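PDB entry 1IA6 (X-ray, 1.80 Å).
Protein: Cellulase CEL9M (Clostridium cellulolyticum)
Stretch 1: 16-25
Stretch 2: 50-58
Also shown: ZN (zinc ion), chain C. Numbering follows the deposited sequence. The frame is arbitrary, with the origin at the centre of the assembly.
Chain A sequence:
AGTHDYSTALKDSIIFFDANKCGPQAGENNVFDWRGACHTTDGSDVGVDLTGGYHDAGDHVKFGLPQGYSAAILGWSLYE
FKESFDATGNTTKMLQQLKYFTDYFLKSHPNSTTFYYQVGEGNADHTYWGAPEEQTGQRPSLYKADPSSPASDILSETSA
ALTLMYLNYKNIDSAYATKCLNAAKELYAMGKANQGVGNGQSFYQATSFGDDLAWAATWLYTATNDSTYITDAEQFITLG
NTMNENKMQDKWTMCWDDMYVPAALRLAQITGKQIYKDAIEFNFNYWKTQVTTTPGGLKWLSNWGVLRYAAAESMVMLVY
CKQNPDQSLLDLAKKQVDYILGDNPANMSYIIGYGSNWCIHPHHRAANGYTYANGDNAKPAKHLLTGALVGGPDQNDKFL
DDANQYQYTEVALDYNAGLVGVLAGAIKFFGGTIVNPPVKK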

# COMPACT_ATOMS: atom_id res chain seq x y z
N PHE A 16 9.39 -0.66 8.31
CA PHE A 16 9.28 -1.88 7.52
C PHE A 16 9.70 -1.70 6.06
O PHE A 16 10.41 -2.53 5.50
CB PHE A 16 7.84 -2.40 7.53
CG PHE A 16 7.55 -3.39 6.45
CD1 PHE A 16 8.06 -4.68 6.51
CD2 PHE A 16 6.79 -3.02 5.34
CE1 PHE A 16 7.83 -5.59 5.48
CE2 PHE A 16 6.55 -3.93 4.30
CZ PHE A 16 7.07 -5.21 4.38
N PHE A 17 9.26 -0.61 5.44
CA PHE A 17 9.57 -0.37 4.04
C PHE A 17 11.05 -0.39 3.69
O PHE A 17 11.42 -0.70 2.56
CB PHE A 17 8.90 0.93 3.59
CG PHE A 17 7.40 0.83 3.56
CD1 PHE A 17 6.76 0.23 2.48
CD2 PHE A 17 6.63 1.26 4.63
CE1 PHE A 17 5.38 0.05 2.47
CE2 PHE A 17 5.25 1.08 4.64
CZ PHE A 17 4.62 0.48 3.56
N ASP A 18 11.91 -0.08 4.66
CA ASP A 18 13.35 -0.10 4.45
C ASP A 18 13.81 -1.51 4.04
O ASP A 18 14.79 -1.66 3.30
CB ASP A 18 14.10 0.30 5.74
CG ASP A 18 14.33 1.80 5.84
OD1 ASP A 18 13.77 2.56 5.03
OD2 ASP A 18 15.08 2.22 6.76
N ALA A 19 13.10 -2.53 4.51
CA ALA A 19 13.49 -3.91 4.19
C ALA A 19 13.27 -4.29 2.74
O ALA A 19 13.86 -5.25 2.24
CB ALA A 19 12.73 -4.89 5.09
N ASN A 20 12.41 -3.54 2.04
CA ASN A 20 12.12 -3.85 0.65
C ASN A 20 12.69 -2.89 -0.38
O ASN A 20 12.44 -3.04 -1.58
CB ASN A 20 10.60 -3.97 0.47
CG ASN A 20 10.07 -5.33 0.93
OD1 ASN A 20 10.60 -5.92 1.86
ND2 ASN A 20 9.01 -5.81 0.27
N LYS A 21 13.47 -1.91 0.07
CA LYS A 21 14.07 -0.96 -0.86
C LYS A 21 14.95 -1.68 -1.87
O LYS A 21 15.68 -2.61 -1.52
CB LYS A 21 14.85 0.12 -0.11
CG LYS A 21 13.93 1.14 0.55
CD LYS A 21 14.68 2.23 1.29
CE LYS A 21 13.68 3.23 1.88
NZ LYS A 21 14.33 4.24 2.74
N CYS A 22 14.85 -1.25 -3.12
CA CYS A 22 15.59 -1.86 -4.22
C CYS A 22 16.46 -0.80 -4.90
O CYS A 22 16.12 0.38 -4.90
CB CYS A 22 14.59 -2.44 -5.21
SG CYS A 22 15.24 -3.36 -6.61
N GLY A 23 17.58 -1.23 -5.47
CA GLY A 23 18.44 -0.29 -6.16
C GLY A 23 19.80 -0.04 -5.55
O GLY A 23 20.11 -0.52 -4.45
N PRO A 24 20.66 0.72 -6.25
CA PRO A 24 22.01 1.05 -5.79
C PRO A 24 22.03 1.80 -4.46
O PRO A 24 22.98 1.68 -3.69
CB PRO A 24 22.56 1.92 -6.92
CG PRO A 24 21.84 1.40 -8.13
CD PRO A 24 20.43 1.24 -7.61
N GLN A 25 20.97 2.55 -4.18
CA GLN A 25 20.89 3.33 -2.95
C GLN A 25 19.99 2.71 -1.88
O GLN A 25 19.59 3.39 -0.92
CB GLN A 25 20.40 4.74 -3.27
CG GLN A 25 21.31 5.49 -4.23
CD GLN A 25 20.84 6.91 -4.49
OE1 GLN A 25 19.76 7.12 -5.04
NE2 GLN A 25 21.64 7.88 -4.08
N LEU A 50 15.90 2.12 -14.57
CA LEU A 50 14.69 1.77 -13.83
C LEU A 50 15.01 1.25 -12.44
O LEU A 50 14.24 0.47 -11.87
CB LEU A 50 13.88 0.72 -14.60
CG LEU A 50 13.27 1.17 -15.93
CD1 LEU A 50 12.53 -0.01 -16.58
CD2 LEU A 50 12.33 2.33 -15.69
N THR A 51 16.15 1.66 -11.90
CA THR A 51 16.55 1.23 -10.56
C THR A 51 15.76 2.01 -9.52
O THR A 51 15.26 3.11 -9.79
CB THR A 51 18.06 1.45 -10.32
OG1 THR A 51 18.38 2.84 -10.46
CG2 THR A 51 18.88 0.63 -11.31
N GLY A 52 15.66 1.45 -8.32
CA GLY A 52 14.93 2.10 -7.25
C GLY A 52 13.61 1.42 -6.99
O GLY A 52 13.38 0.29 -7.45
N GLY A 53 12.72 2.09 -6.27
CA GLY A 53 11.43 1.48 -5.99
C GLY A 53 11.56 0.41 -4.92
O GLY A 53 12.59 0.33 -4.24
N TYR A 54 10.53 -0.41 -4.78
CA TYR A 54 10.53 -1.45 -3.76
C TYR A 54 10.18 -2.85 -4.24
O TYR A 54 9.39 -3.02 -5.17
CB TYR A 54 9.52 -1.10 -2.66
CG TYR A 54 9.79 0.17 -1.89
CD1 TYR A 54 9.48 1.42 -2.43
CD2 TYR A 54 10.28 0.12 -0.59
CE1 TYR A 54 9.66 2.59 -1.68
CE2 TYR A 54 10.45 1.27 0.16
CZ TYR A 54 10.14 2.50 -0.39
OH TYR A 54 10.27 3.63 0.38
N HIS A 55 10.77 -3.84 -3.59
CA HIS A 55 10.46 -5.24 -3.89
C HIS A 55 9.01 -5.34 -3.41
O HIS A 55 8.66 -4.74 -2.39
CB HIS A 55 11.34 -6.17 -3.05
CG HIS A 55 12.80 -6.03 -3.34
ND1 HIS A 55 13.77 -6.22 -2.37
CD2 HIS A 55 13.46 -5.74 -4.48
CE1 HIS A 55 14.96 -6.05 -2.91
NE2 HIS A 55 14.80 -5.75 -4.19
N ASP A 56 8.19 -6.10 -4.12
CA ASP A 56 6.78 -6.22 -3.76
C ASP A 56 6.41 -6.83 -2.41
O ASP A 56 5.67 -6.23 -1.64
CB ASP A 56 6.03 -6.97 -4.86
CG ASP A 56 4.53 -6.98 -4.62
OD1 ASP A 56 3.93 -5.89 -4.67
OD2 ASP A 56 3.95 -8.06 -4.38
N ALA A 57 6.91 -8.03 -2.13
CA ALA A 57 6.54 -8.69 -0.89
C ALA A 57 7.73 -9.42 -0.29
O ALA A 57 8.64 -8.80 0.26
CB ALA A 57 5.39 -9.67 -1.15
N GLY A 58 7.71 -10.75 -0.38
CA GLY A 58 8.81 -11.55 0.14
C GLY A 58 9.73 -11.86 -1.03
O GLY A 58 10.79 -12.47 -0.86
ZN ZN C . 16.30 -5.02 -5.45
O HOH W 1 13.93 -7.07 0.13

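The two stretches lie side by side through a short piece of extended backbone, held by a single beta bridge between K21 and Y54, whose CA atoms are 4.6 Å apart. Two main-chain hydrogen bonds flank that pair: H55 N donates to N20 O at 2.7 Å and nearly straight (170°), and C22 N donates to G53 O at 3.0 Å. The sequences run in opposite directions here, N20 lying near H55 and G23 near G52. Two CA–H...O contacts supplement the bridge, Y54 CA to N20 O at 3.3 Å and G52 CA to C22 O at 3.1 Å, so N20 O receives both a strong donor and a weakly polarised C–H.

N20 extends this pattern with its side chain. The amide nitrogen ND2 has two hydrogens to give, and both find backbone carbonyls: H55 O lies 2.9 Å from N20 ND2, and A57 O lies 3.0 Å from it. Asparagine suits a buried site of this kind because one short group can donate twice while its OD1 accepts, here from a partner elsewhere in the structure. Before this point, the backbone turns through A19 N to F16 O (2.9 Å) and N20 N to F17 O (3.1 Å).

Zinc cross-links the stretches through coordinate bonds. C22 SG lies 2.3 Å from ZN and H55 NE2 lies 2.1 Å from ZN, with two further ligand atoms elsewhere in the structure. Both residues point CA-to-CB toward the opposite stretch, and a soft sulfur and an imidazole nitrogen are classic zinc ligands. The other imidazole nitrogen is also used: H55 ND1 donates to water 1 at 2.6 Å, and that water donates to A19 O at 2.8 Å. Protonated ND1 leaves the lone pair of NE2 free for the metal.

Y54 supplies much of the apolar contact. Its CE2 meets F17 CB at 3.8 Å and K21 CG at 3.5 Å, while F17 O approaches the ring edge, with 3.3 Å between F17 O and Y54 CE2. Its hydroxyl is satisfied elsewhere. K21 points CA-to-CB away, yet its aliphatic portion lines the tyrosine, and the extended chain carries NZ to a salt bridge with D18 OD1 at 2.9 Å.

After C22, the absence of a side chain at G23 permits close passage. At G23 a CB would fall 2.9 Å from G52 N, a clash, and the backbone angles of both G23 and G52 would jam any CB against the preceding carbonyl. P24 CD then rests against T51 CB at 3.6 Å.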